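Local coordinates for stage II sporulation protein E (SpoIIE) (Moorella thermoacetica, PDB 3ZT9) that probably acts as a manganese-dependent PP2C-type phosphatase in a signalling pathway built around the bacterial stressosome, at residues Cys23-Val28 against Ile32-Gly37; Ala55-Ser60 against Ala82-Cys87; Lys3-Ile8 against Ala163-Thr168. One frame throughout, in Å; residues are numbered along the deposited sequence. Where two conformers were deposited one is given.

Contact 1: residues Cys23-Val28 against Ile32-Gly37; sequences CLVKRV and IFLAVG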
ATOM      1  N   CYS A  23       1.638  -3.379  -6.381  1.00 16.43           N
ATOM      2  CA  CYS A  23       0.562  -3.677  -5.420  1.00 12.26           C
ATOM      3  C   CYS A  23       0.505  -5.178  -5.084  1.00 21.56           C
ATOM      4  O   CYS A  23       0.794  -6.027  -5.931  1.00 18.56           O
ATOM      5  CB  CYS A  23      -0.803  -3.259  -6.022  1.00 14.19           C
ATOM      6  SG  CYS A  23      -0.922  -1.479  -6.224  1.00 20.93           S
ATOM      7  N   LEU A  24       0.108  -5.492  -3.849  1.00 18.80           N
ATOM      8  CA  LEU A  24      -0.142  -6.869  -3.418  1.00 23.47           C
ATOM      9  C   LEU A  24      -1.448  -6.898  -2.635  1.00 18.65           C
ATOM     10  O   LEU A  24      -1.689  -6.040  -1.789  1.00 14.34           O
ATOM     11  CB  LEU A  24       0.964  -7.341  -2.477  1.00 29.47           C
ATOM     12  CG  LEU A  24       0.751  -8.719  -1.836  1.00 41.45           C
ATOM     13  CD1 LEU A  24       0.888  -9.810  -2.867  1.00 36.65           C
ATOM     14  CD2 LEU A  24       1.754  -8.929  -0.722  1.00 48.10           C
ATOM     15  N   VAL A  25      -2.307  -7.840  -2.972  1.00 16.49           N
ATOM     16  CA  VAL A  25      -3.461  -8.194  -2.148  1.00 15.70           C
ATOM     17  C   VAL A  25      -3.374  -9.687  -1.963  1.00 22.31           C
ATOM     18  O   VAL A  25      -3.386 -10.435  -2.934  1.00 18.89           O
ATOM     19  CB  VAL A  25      -4.818  -7.835  -2.815  1.00 18.94           C
ATOM     20  CG1 VAL A  25      -5.958  -8.329  -1.970  1.00 21.96           C
ATOM     21  CG2 VAL A  25      -4.864  -6.291  -3.016  1.00 28.59           C
ATOM     22  N   LYS A  26      -3.311 -10.140  -0.723  1.00 16.48           N
ATOM     23  CA  LYS A  26      -3.176 -11.566  -0.477  1.00 19.81           C
ATOM     24  C   LYS A  26      -4.054 -11.975   0.693  1.00 24.08           C
ATOM     25  O   LYS A  26      -4.038 -11.333   1.731  1.00 22.74           O
ATOM     26  CB  LYS A  26      -1.696 -11.913  -0.242  1.00 26.95           C
ATOM     27  CG  LYS A  26      -1.392 -13.432  -0.142  1.00 56.62           C
ATOM     28  CD  LYS A  26      -2.069 -14.229  -1.262  1.00 76.34           C
ATOM     29  CE  LYS A  26      -1.712 -15.742  -1.297  1.00 92.85           C
ATOM     30  NZ  LYS A  26      -2.172 -16.613  -0.159  1.00 97.10           N
ATOM     31  N   ARG A  27      -4.855 -13.016   0.490  1.00 19.84           N
ATOM     32  CA  ARG A  27      -5.858 -13.432   1.448  1.00 30.98           C
ATOM     33  C   ARG A  27      -5.388 -14.747   2.008  1.00 49.40           C
ATOM     34  O   ARG A  27      -5.035 -15.671   1.266  1.00 34.55           O
ATOM     35  CB  ARG A  27      -7.234 -13.588   0.787  1.00 46.21           C
ATOM     36  CG  ARG A  27      -7.575 -12.481  -0.213  1.00 54.35           C
ATOM     37  CD  ARG A  27      -9.010 -12.577  -0.709  1.00 60.37           C
ATOM     38  NE  ARG A  27      -9.343 -11.531  -1.683  1.00 48.89           N
ATOM     39  CZ  ARG A  27     -10.213 -10.546  -1.468  1.00 44.49           C
ATOM     40  NH1 ARG A  27     -10.847 -10.446  -0.305  1.00 41.33           N
ATOM     41  NH2 ARG A  27     -10.452  -9.657  -2.419  1.00 50.39           N
ATOM     42  N   VAL A  28      -5.380 -14.818   3.325  1.00 61.56           N
ATOM     43  CA  VAL A  28      -4.800 -15.939   4.031  1.00 76.44           C
ATOM     44  C   VAL A  28      -5.585 -16.188   5.314  1.00 81.09           C
ATOM     45  O   VAL A  28      -5.381 -15.498   6.317  1.00 83.54           O
ATOM     46  CB  VAL A  28      -3.324 -15.644   4.356  1.00 68.98           C
ATOM     47  CG1 VAL A  28      -2.910 -16.307   5.647  1.00 66.55           C
ATOM     48  CG2 VAL A  28      -2.441 -16.074   3.208  1.00 69.14           C
ATOM     49  N   ILE A  32      -6.175 -10.576   5.612  1.00 19.38           N
ATOM     50  CA  ILE A  32      -5.890 -10.015   4.301  0.59 17.12           C
ATOM     51  C   ILE A  32      -4.699  -9.064   4.415  1.00 20.47           C
ATOM     52  O   ILE A  32      -4.647  -8.243   5.341  1.00 15.65           O
ATOM     53  CB  ILE A  32      -7.123  -9.258   3.754  0.59 21.84           C
ATOM     54  CG1 ILE A  32      -8.321 -10.205   3.673  0.59 28.42           C
ATOM     55  CG2 ILE A  32      -6.817  -8.681   2.389  0.59 22.68           C
ATOM     56  CD1 ILE A  32      -9.501  -9.653   2.939  0.59 49.19           C
ATOM     57  N   PHE A  33      -3.738  -9.197   3.511  1.00 17.05           N
ATOM     58  CA  PHE A  33      -2.621  -8.275   3.463  1.00 14.05           C
ATOM     59  C   PHE A  33      -2.759  -7.378   2.237  1.00 12.93           C
ATOM     60  O   PHE A  33      -3.094  -7.832   1.147  1.00 13.45           O
ATOM     61  CB  PHE A  33      -1.310  -9.031   3.381  1.00 20.30           C
ATOM     62  CG  PHE A  33      -1.026  -9.883   4.605  1.00 17.45           C
ATOM     63  CD1 PHE A  33      -1.676 -11.101   4.779  1.00 21.85           C
ATOM     64  CD2 PHE A  33      -0.112  -9.470   5.559  1.00 18.85           C
ATOM     65  CE1 PHE A  33      -1.414 -11.903   5.905  1.00 27.64           C
ATOM     66  CE2 PHE A  33       0.167 -10.272   6.661  1.00 22.94           C
ATOM     67  CZ  PHE A  33      -0.482 -11.495   6.822  1.00 23.05           C
ATOM     68  N   LEU A  34      -2.497  -6.096   2.445  1.00 12.96           N
ATOM     69  CA  LEU A  34      -2.618  -5.109   1.376  1.00 11.24           C
ATOM     70  C   LEU A  34      -1.335  -4.320   1.359  1.00 11.67           C
ATOM     71  O   LEU A  34      -0.986  -3.747   2.376  1.00 14.96           O
ATOM     72  CB  LEU A  34      -3.769  -4.108   1.683  1.00 13.29           C
ATOM     73  CG  LEU A  34      -5.138  -4.715   2.045  1.00 13.40           C
ATOM     74  CD1 LEU A  34      -6.032  -3.603   2.569  1.00 22.45           C
ATOM     75  CD2 LEU A  34      -5.784  -5.344   0.840  1.00 17.15           C
ATOM     76  N   ALA A  35      -0.662  -4.237   0.217  1.00 11.74           N
ATOM     77  CA  ALA A  35       0.626  -3.572   0.204  1.00 13.34           C
ATOM     78  C   ALA A  35       0.812  -2.763  -1.057  1.00 12.80           C
ATOM     79  O   ALA A  35       0.384  -3.179  -2.150  1.00 12.43           O
ATOM     80  CB  ALA A  35       1.792  -4.616   0.326  1.00 16.17           C
ATOM     81  N   VAL A  36       1.505  -1.622  -0.914  1.00 12.81           N
ATOM     82  CA  VAL A  36       1.915  -0.865  -2.098  1.00 12.91           C
ATOM     83  C   VAL A  36       3.389  -0.542  -1.961  1.00 11.84           C
ATOM     84  O   VAL A  36       3.825  -0.102  -0.916  1.00 13.57           O
ATOM     85  CB  VAL A  36       1.102   0.474  -2.264  1.00 14.98           C
ATOM     86  CG1 VAL A  36       1.643   1.309  -3.420  1.00 16.11           C
ATOM     87  CG2 VAL A  36      -0.420   0.178  -2.487  1.00 13.66           C
ATOM     88  N   GLY A  37       4.147  -0.707  -3.037  1.00 13.60           N
ATOM     89  CA  GLY A  37       5.550  -0.330  -3.009  1.00 13.63           C
ATOM     90  C   GLY A  37       5.793   0.677  -4.128  1.00 12.14           C
ATOM     91  O   GLY A  37       5.109   0.669  -5.161  1.00 14.66           O
TER
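Val25 and Leu34 stand next to each other on one face of this antiparallel hairpin, their side chains running the same way. CD2 of Leu34 lies 4.1 Å from CG2 of Val25, the branch that sits beside Val25's own backbone N because CG1 is anti to it (chi1 175°). Further along the same face Arg27 and Ile32 repeat the parallel posture: CD1 of Ile32 comes within 3.6 Å of Arg27 NH1, approaching the guanidinium obliquely, while that nitrogen hydrogen-bonds to Leu4 O. At the other end SG of Cys23 meets CG2 of Val36 at 4.1 Å. On the reverse face Leu24 and Ala35 touch CB to CB at 4.0 Å, and Phe33 turns its ring edge, in plane, to Lys26 O. That carbonyl also receives a nearly straight bond from Phe33 N (2.8 Å, 174° at the hydrogen). Leu24 with Ala35 and Lys26 with Phe33 are the hydrogen-bonded pairs, two bonds each. Strand 21-28 is an edge strand; strand 31-39 lies between it and strand 82-90. The Val25 face packs on strands 6-11 and 187-192 of the second sheet, and the Leu24 face is covered by helix 43-60, through Ile54 and Met57.

Contact 2: residues Ala55-Ser60 against Ala82-Cys87; sequences ASMESS and AVAALC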
ATOM      1  N   ALA A  55       7.213  -9.176  -3.531  1.00 19.47           N
ATOM      2  CA  ALA A  55       7.467 -10.621  -3.516  1.00 26.62           C
ATOM      3  C   ALA A  55       8.033 -11.054  -2.173  1.00 25.39           C
ATOM      4  O   ALA A  55       7.670 -12.100  -1.639  1.00 20.52           O
ATOM      5  CB  ALA A  55       8.451 -10.992  -4.638  1.00 22.80           C
ATOM      6  N   SER A  56       8.928 -10.226  -1.630  1.00 22.21           N
ATOM      7  CA  SER A  56       9.500 -10.452  -0.311  1.00 23.32           C
ATOM      8  C   SER A  56       8.432 -10.451   0.795  1.00 18.99           C
ATOM      9  O   SER A  56       8.436 -11.301   1.689  1.00 21.09           O
ATOM     10  CB  SER A  56      10.546  -9.402   0.007  1.00 22.70           C
ATOM     11  OG  SER A  56      11.100  -9.736   1.271  1.00 27.45           O
ATOM     12  N   MET A  57       7.532  -9.481   0.749  1.00 18.81           N
ATOM     13  CA  MET A  57       6.420  -9.433   1.700  1.00 19.88           C
ATOM     14  C   MET A  57       5.578 -10.682   1.634  1.00 23.00           C
ATOM     15  O   MET A  57       5.256 -11.289   2.670  1.00 23.74           O
ATOM     16  CB  MET A  57       5.546  -8.223   1.413  1.00 19.24           C
ATOM     17  CG  MET A  57       6.218  -6.959   1.803  1.00 19.82           C
ATOM     18  SD  MET A  57       5.077  -5.582   1.555  1.00 24.36           S
ATOM     19  CE  MET A  57       5.978  -4.305   2.366  1.00 25.14           C
ATOM     20  N   GLU A  58       5.216 -11.081   0.426  1.00 17.64           N
ATOM     21  CA  GLU A  58       4.355 -12.237   0.280  1.00 26.36           C
ATOM     22  C   GLU A  58       5.044 -13.438   0.889  1.00 29.28           C
ATOM     23  O   GLU A  58       4.428 -14.268   1.566  1.00 39.69           O
ATOM     24  CB  GLU A  58       4.040 -12.511  -1.184  1.00 25.69           C
ATOM     25  CG  GLU A  58       3.354 -13.858  -1.348  1.00 41.65           C
ATOM     26  CD  GLU A  58       2.671 -14.030  -2.692  1.00 44.14           C
ATOM     27  OE1 GLU A  58       2.804 -13.139  -3.555  1.00 36.19           O
ATOM     28  OE2 GLU A  58       1.994 -15.065  -2.867  1.00 43.53           O
ATOM     29  N   SER A  59       6.341 -13.539   0.683  1.00 27.53           N
ATOM     30  CA  SER A  59       7.052 -14.710   1.188  1.00 32.17           C
ATOM     31  C   SER A  59       7.137 -14.683   2.733  1.00 33.87           C
ATOM     32  O   SER A  59       7.342 -15.711   3.359  1.00 39.22           O
ATOM     33  CB  SER A  59       8.443 -14.790   0.561  1.00 36.51           C
ATOM     34  OG  SER A  59       9.303 -13.844   1.159  1.00 41.81           O
ATOM     35  N   SER A  60       6.966 -13.507   3.329  1.00 28.66           N
ATOM     36  CA  SER A  60       7.167 -13.298   4.769  1.00 29.59           C
ATOM     37  C   SER A  60       5.856 -13.122   5.530  1.00 27.82           C
ATOM     38  O   SER A  60       5.857 -12.810   6.712  1.00 26.02           O
ATOM     39  CB  SER A  60       7.980 -12.024   4.990  1.00 37.85           C
ATOM     40  OG  SER A  60       9.225 -12.120   4.352  1.00 43.61           O
ATOM     41  N   ALA A  82      13.248   0.922  -2.361  1.00 17.20           N
ATOM     42  CA  ALA A  82      11.841   1.233  -2.493  1.00 14.78           C
ATOM     43  C   ALA A  82      11.289   1.719  -1.162  1.00 17.47           C
ATOM     44  O   ALA A  82      11.878   1.481  -0.112  1.00 17.41           O
ATOM     45  CB  ALA A  82      11.093  -0.041  -2.916  1.00 16.36           C
ATOM     46  N   VAL A  83      10.150   2.401  -1.217  1.00 15.58           N
ATOM     47  CA  VAL A  83       9.378   2.713  -0.021  1.00 15.84           C
ATOM     48  C   VAL A  83       8.149   1.804  -0.107  1.00 17.77           C
ATOM     49  O   VAL A  83       7.781   1.394  -1.193  1.00 14.60           O
ATOM     50  CB  VAL A  83       9.002   4.213   0.034  1.00 17.74           C
ATOM     51  CG1 VAL A  83      10.278   5.043   0.058  1.00 16.42           C
ATOM     52  CG2 VAL A  83       8.080   4.651  -1.152  1.00 14.54           C
ATOM     53  N   ALA A  84       7.528   1.466   1.012  1.00 14.79           N
ATOM     54  CA  ALA A  84       6.409   0.493   0.976  1.00 12.17           C
ATOM     55  C   ALA A  84       5.528   0.611   2.208  1.00 13.51           C
ATOM     56  O   ALA A  84       5.976   1.022   3.273  1.00 15.30           O
ATOM     57  CB  ALA A  84       6.977  -0.938   0.912  1.00 13.09           C
ATOM     58  N   ALA A  85       4.269   0.251   2.039  1.00 13.83           N
ATOM     59  CA  ALA A  85       3.308   0.222   3.137  1.00 14.99           C
ATOM     60  C   ALA A  85       2.702  -1.163   3.131  1.00 14.58           C
ATOM     61  O   ALA A  85       2.500  -1.730   2.063  1.00 12.99           O
ATOM     62  CB  ALA A  85       2.224   1.243   2.878  1.00 16.86           C
ATOM     63  N   LEU A  86       2.350  -1.676   4.308  1.00 11.80           N
ATOM     64  CA  LEU A  86       1.602  -2.905   4.401  1.00 14.70           C
ATOM     65  C   LEU A  86       0.558  -2.737   5.500  1.00 16.59           C
ATOM     66  O   LEU A  86       0.851  -2.199   6.591  1.00 15.51           O
ATOM     67  CB  LEU A  86       2.555  -4.032   4.780  1.00 13.17           C
ATOM     68  CG  LEU A  86       1.903  -5.368   5.121  1.00 20.52           C
ATOM     69  CD1 LEU A  86       1.231  -5.894   3.909  1.00 25.87           C
ATOM     70  CD2 LEU A  86       3.003  -6.343   5.596  1.00 28.97           C
ATOM     71  N   CYS A  87      -0.648  -3.178   5.195  1.00 12.94           N
ATOM     72  CA  CYS A  87      -1.745  -3.246   6.173  0.76 13.80           C
ATOM     73  C   CYS A  87      -2.105  -4.700   6.326  1.00 13.27           C
ATOM     74  O   CYS A  87      -2.275  -5.410   5.336  1.00 16.27           O
ATOM     75  CB  CYS A  87      -3.015  -2.545   5.672  0.76 16.17           C
ATOM     76  SG  CYS A  87      -2.961  -0.765   5.578  0.76 17.40           S
TER
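Ala84 is where the strand first meets the helix: its CB points toward helix 55-60 and takes the terminal methyl of Met57, CE, at 3.8 Å. The reach comes from the methionine. Its CG lies anti to the carbonyl carbon (chi1 -72°), and from there the chain runs fully extended, so that only the methyl at its end bridges to the strand.

Ala85 comes next and turns its CB away to the other face of the sheet. It presents backbone here instead, with Ala85 O 4.3 Å from Met57 CE, no more than a distant contact, and its backbone is hydrogen-bonded to Val36 in the adjoining strand.

At Leu86 the side chain is again directed to the helix. Its CB lies 4.2 Å from Met57 CE, and the side chains of Met57 and Leu86 run antiparallel alongside one another. The methyl thus rests over the sheet against two alternate residues, Ala84 and Leu86; the side chains that meet are all apolar, and the contact is buried.

The segment axes approach to 11.1 Å and cross at -32°, a gap that the long Met57 side chain spans. This is the packing of an outer helical layer on a sheet of the PP2C-like alpha-beta-beta-alpha sandwich. Met57 is also packed on Ala35 of strand 31-39 and on Ile68 and Cys72 of helix 65-76, while strand 82-90 is held between strands 31-39 and 95-101.

Contact 3: residues Lys3-Ile8 against Ala163-Thr168; sequences KLEVGI and ANYRLT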
ATOM      1  N   LYS A   3     -17.560 -10.993   2.018  1.00 34.81           N
ATOM      2  CA  LYS A   3     -16.230 -10.856   1.426  1.00 45.88           C
ATOM      3  C   LYS A   3     -15.701  -9.410   1.496  1.00 34.15           C
ATOM      4  O   LYS A   3     -16.483  -8.454   1.406  1.00 31.09           O
ATOM      5  CB  LYS A   3     -16.283 -11.308  -0.035  1.00 64.13           C
ATOM      6  CG  LYS A   3     -14.965 -11.171  -0.784  1.00 77.82           C
ATOM      7  CD  LYS A   3     -15.190 -11.079  -2.293  1.00 86.55           C
ATOM      8  CE  LYS A   3     -15.334  -9.624  -2.752  1.00 87.14           C
ATOM      9  NZ  LYS A   3     -15.222  -9.466  -4.230  1.00 86.88           N
ATOM     10  N   LEU A   4     -14.388  -9.245   1.655  1.00 25.06           N
ATOM     11  CA  LEU A   4     -13.783  -7.906   1.523  1.00 23.75           C
ATOM     12  C   LEU A   4     -13.568  -7.628   0.033  1.00 27.49           C
ATOM     13  O   LEU A   4     -12.897  -8.389  -0.648  1.00 23.57           O
ATOM     14  CB  LEU A   4     -12.465  -7.815   2.313  1.00 32.66           C
ATOM     15  CG  LEU A   4     -11.868  -6.421   2.491  1.00 27.25           C
ATOM     16  CD1 LEU A   4     -12.696  -5.554   3.468  1.00 20.77           C
ATOM     17  CD2 LEU A   4     -10.412  -6.480   2.966  1.00 25.10           C
ATOM     18  N   GLU A   5     -14.168  -6.553  -0.477  1.00 17.08           N
ATOM     19  CA  GLU A   5     -14.018  -6.165  -1.863  1.00 19.95           C
ATOM     20  C   GLU A   5     -12.704  -5.406  -1.996  1.00 24.16           C
ATOM     21  O   GLU A   5     -12.432  -4.509  -1.190  1.00 19.08           O
ATOM     22  CB  GLU A   5     -15.165  -5.239  -2.266  1.00 19.74           C
ATOM     23  CG  GLU A   5     -15.158  -4.875  -3.733  1.00 34.65           C
ATOM     24  CD  GLU A   5     -16.277  -3.911  -4.171  1.00 41.57           C
ATOM     25  OE1 GLU A   5     -16.845  -3.103  -3.367  1.00 25.35           O
ATOM     26  OE2 GLU A   5     -16.566  -3.964  -5.374  1.00 23.73           O
ATOM     27  N   VAL A   6     -11.897  -5.727  -2.999  1.00 14.77           N
ATOM     28  CA  VAL A   6     -10.621  -5.001  -3.140  1.00 13.65           C
ATOM     29  C   VAL A   6     -10.393  -4.606  -4.581  1.00 19.07           C
ATOM     30  O   VAL A   6     -10.557  -5.427  -5.487  1.00 23.37           O
ATOM     31  CB  VAL A   6      -9.394  -5.848  -2.716  1.00 18.29           C
ATOM     32  CG1 VAL A   6      -8.119  -5.001  -2.766  1.00 24.21           C
ATOM     33  CG2 VAL A   6      -9.594  -6.447  -1.327  1.00 22.15           C
ATOM     34  N   GLY A   7     -10.027  -3.348  -4.793  1.00 15.15           N
ATOM     35  CA  GLY A   7      -9.697  -2.845  -6.113  1.00 13.43           C
ATOM     36  C   GLY A   7      -8.233  -2.414  -6.151  1.00 12.67           C
ATOM     37  O   GLY A   7      -7.714  -1.814  -5.197  1.00 14.60           O
ATOM     38  N   ILE A   8      -7.575  -2.715  -7.277  1.00 14.43           N
ATOM     39  CA  ILE A   8      -6.190  -2.294  -7.504  1.00 12.17           C
ATOM     40  C   ILE A   8      -6.106  -1.521  -8.815  1.00 11.91           C
ATOM     41  O   ILE A   8      -6.657  -1.953  -9.821  1.00 16.00           O
ATOM     42  CB  ILE A   8      -5.265  -3.511  -7.633  1.00 23.20           C
ATOM     43  CG1 ILE A   8      -5.197  -4.261  -6.300  1.00 25.36           C
ATOM     44  CG2 ILE A   8      -3.872  -3.080  -8.076  1.00 23.24           C
ATOM     45  CD1 ILE A   8      -4.296  -5.518  -6.359  1.00 39.90           C
ATOM     46  N   ALA A 163     -16.995   5.651   0.008  1.00 19.03           N
ATOM     47  CA  ALA A 163     -18.242   5.037   0.480  1.00 17.70           C
ATOM     48  C   ALA A 163     -19.299   4.994  -0.644  1.00 19.83           C
ATOM     49  O   ALA A 163     -20.464   4.688  -0.397  1.00 17.78           O
ATOM     50  CB  ALA A 163     -18.779   5.799   1.682  1.00 23.56           C
ATOM     51  N   ASN A 164     -18.896   5.310  -1.873  1.00 17.22           N
ATOM     52  CA  ASN A 164     -19.823   5.207  -3.001  1.00 16.05           C
ATOM     53  C   ASN A 164     -19.793   3.785  -3.569  1.00 16.98           C
ATOM     54  O   ASN A 164     -18.798   3.368  -4.163  1.00 17.34           O
ATOM     55  CB  ASN A 164     -19.451   6.195  -4.117  1.00 13.69           C
ATOM     56  CG  ASN A 164     -20.560   6.319  -5.139  1.00 23.30           C
ATOM     57  OD1 ASN A 164     -21.018   5.319  -5.635  1.00 23.96           O
ATOM     58  ND2 ASN A 164     -21.008   7.536  -5.434  1.00 19.67           N
ATOM     59  N   TYR A 165     -20.882   3.045  -3.376  1.00 14.95           N
ATOM     60  CA  TYR A 165     -20.939   1.674  -3.811  1.00 16.66           C
ATOM     61  C   TYR A 165     -21.694   1.530  -5.121  1.00 17.73           C
ATOM     62  O   TYR A 165     -21.952   0.409  -5.520  1.00 17.27           O
ATOM     63  CB  TYR A 165     -21.591   0.782  -2.743  1.00 15.00           C
ATOM     64  CG  TYR A 165     -20.707   0.533  -1.534  1.00 16.68           C
ATOM     65  CD1 TYR A 165     -20.683   1.420  -0.473  1.00 15.15           C
ATOM     66  CD2 TYR A 165     -19.906  -0.628  -1.460  1.00 17.79           C
ATOM     67  CE1 TYR A 165     -19.885   1.157   0.621  1.00 15.43           C
ATOM     68  CE2 TYR A 165     -19.127  -0.890  -0.373  1.00 18.16           C
ATOM     69  CZ  TYR A 165     -19.105   0.005   0.668  1.00 17.23           C
ATOM     70  OH  TYR A 165     -18.291  -0.253   1.785  1.00 16.35           O
ATOM     71  N   ARG A 166     -22.009   2.660  -5.789  1.00 13.88           N
ATOM     72  CA  ARG A 166     -22.538   2.585  -7.153  1.00 14.14           C
ATOM     73  C   ARG A 166     -21.468   2.190  -8.148  1.00 20.92           C
ATOM     74  O   ARG A 166     -21.791   1.741  -9.224  1.00 18.01           O
ATOM     75  CB  ARG A 166     -23.160   3.916  -7.553  1.00 14.74           C
ATOM     76  CG  ARG A 166     -24.222   4.272  -6.548  1.00 18.55           C
ATOM     77  CD  ARG A 166     -24.979   5.560  -6.857  1.00 25.80           C
ATOM     78  NE  ARG A 166     -26.003   5.783  -5.822  1.00 26.79           N
ATOM     79  CZ  ARG A 166     -26.440   6.976  -5.432  1.00 32.33           C
ATOM     80  NH1 ARG A 166     -25.932   8.071  -6.018  1.00 25.67           N
ATOM     81  NH2 ARG A 166     -27.363   7.067  -4.448  1.00 21.95           N
ATOM     82  N   LEU A 167     -20.205   2.409  -7.792  1.00 15.54           N
ATOM     83  CA  LEU A 167     -19.065   1.862  -8.521  1.00 12.69           C
ATOM     84  C   LEU A 167     -18.514   0.686  -7.713  1.00 13.55           C
ATOM     85  O   LEU A 167     -18.606   0.635  -6.474  1.00 15.21           O
ATOM     86  CB  LEU A 167     -17.945   2.904  -8.688  1.00 14.75           C
ATOM     87  CG  LEU A 167     -18.122   4.018  -9.714  1.00 20.64           C
ATOM     88  CD1 LEU A 167     -19.277   4.909  -9.336  1.00 32.35           C
ATOM     89  CD2 LEU A 167     -16.834   4.819  -9.781  1.00 24.58           C
ATOM     90  N   THR A 168     -17.923  -0.274  -8.421  1.00 14.95           N
ATOM     91  CA  THR A 168     -17.238  -1.361  -7.740  1.00 19.45           C
ATOM     92  C   THR A 168     -15.895  -0.837  -7.235  1.00 16.35           C
ATOM     93  O   THR A 168     -15.402   0.171  -7.710  1.00 15.50           O
ATOM     94  CB  THR A 168     -16.942  -2.558  -8.661  1.00 16.37           C
ATOM     95  OG1 THR A 168     -16.002  -2.176  -9.656  1.00 18.19           O
ATOM     96  CG2 THR A 168     -18.204  -3.052  -9.325  1.00 21.35           C
TER
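Glu5 stretches from the start of the chain across to Thr168 and Tyr165, in the loop that leads into helix 169-180. Its CB already points toward that loop, and CG continues the line, anti to the backbone N (chi1 -175°). The next torsion is extended as well, which carries CD outward and leaves the two carboxylate oxygens to make the contact.

OE1 comes 4.4 Å from CE2 of Tyr165, obliquely to the ring, a loose approach. The stronger partner of this oxygen is Arg193, which forms a salt bridge to it through NE, has a cation-pi contact with the Tyr165 ring, and binds the carbonyls of Asn164 and Leu167 through its other guanidinium nitrogens. One arginine thus holds both the carboxylate and the loop it faces.

OE2 is the oxygen turned to Thr168. It lies 3.6 Å from both CA and CB of that residue, whose side chain is set roughly perpendicular to the Glu5 side chain, and it accepts a hydrogen bond from the backbone N of Ala169. The carboxylate therefore sits at the N-terminal end of a helix and beside an arginine, two influences that would be expected to stabilise its negative charge.

Thr168 is the N-cap residue of that helix. Its side chain caps a backbone N further on, while its own N is bound by Glu171 OE1, a reciprocal pattern consistent with a capping box. An Asx turn at Asn164 shapes the loop that carries Tyr165.

The contact lies at the protein surface, near the manganese site that includes Glu141 and Arg193. It ties the approach to edge strand 6-11 to the start of helix 169-180, with the chain end that follows the neighbouring strand 187-192 between them.

In the fold
Contacts 1 and 2 share a sheet, in which strands 31-39 and 82-90 are neighbours. Contact 2 is fully buried and apolar in its side chains, whereas contact 1, partly buried, combines backbone pairing with side-chain packing on both faces of the sheet. Contact 3 is a surface contact, some 23 Å from contact 2 between centres and across the chain's centre from it; its chemistry is that of a carboxylate, an arginine and a helix start. Contact 1 touches both: one face looks to the helix of contact 2, and the other meets residues 3-8 of contact 3, which belong to the second sheet and the chain leading into it.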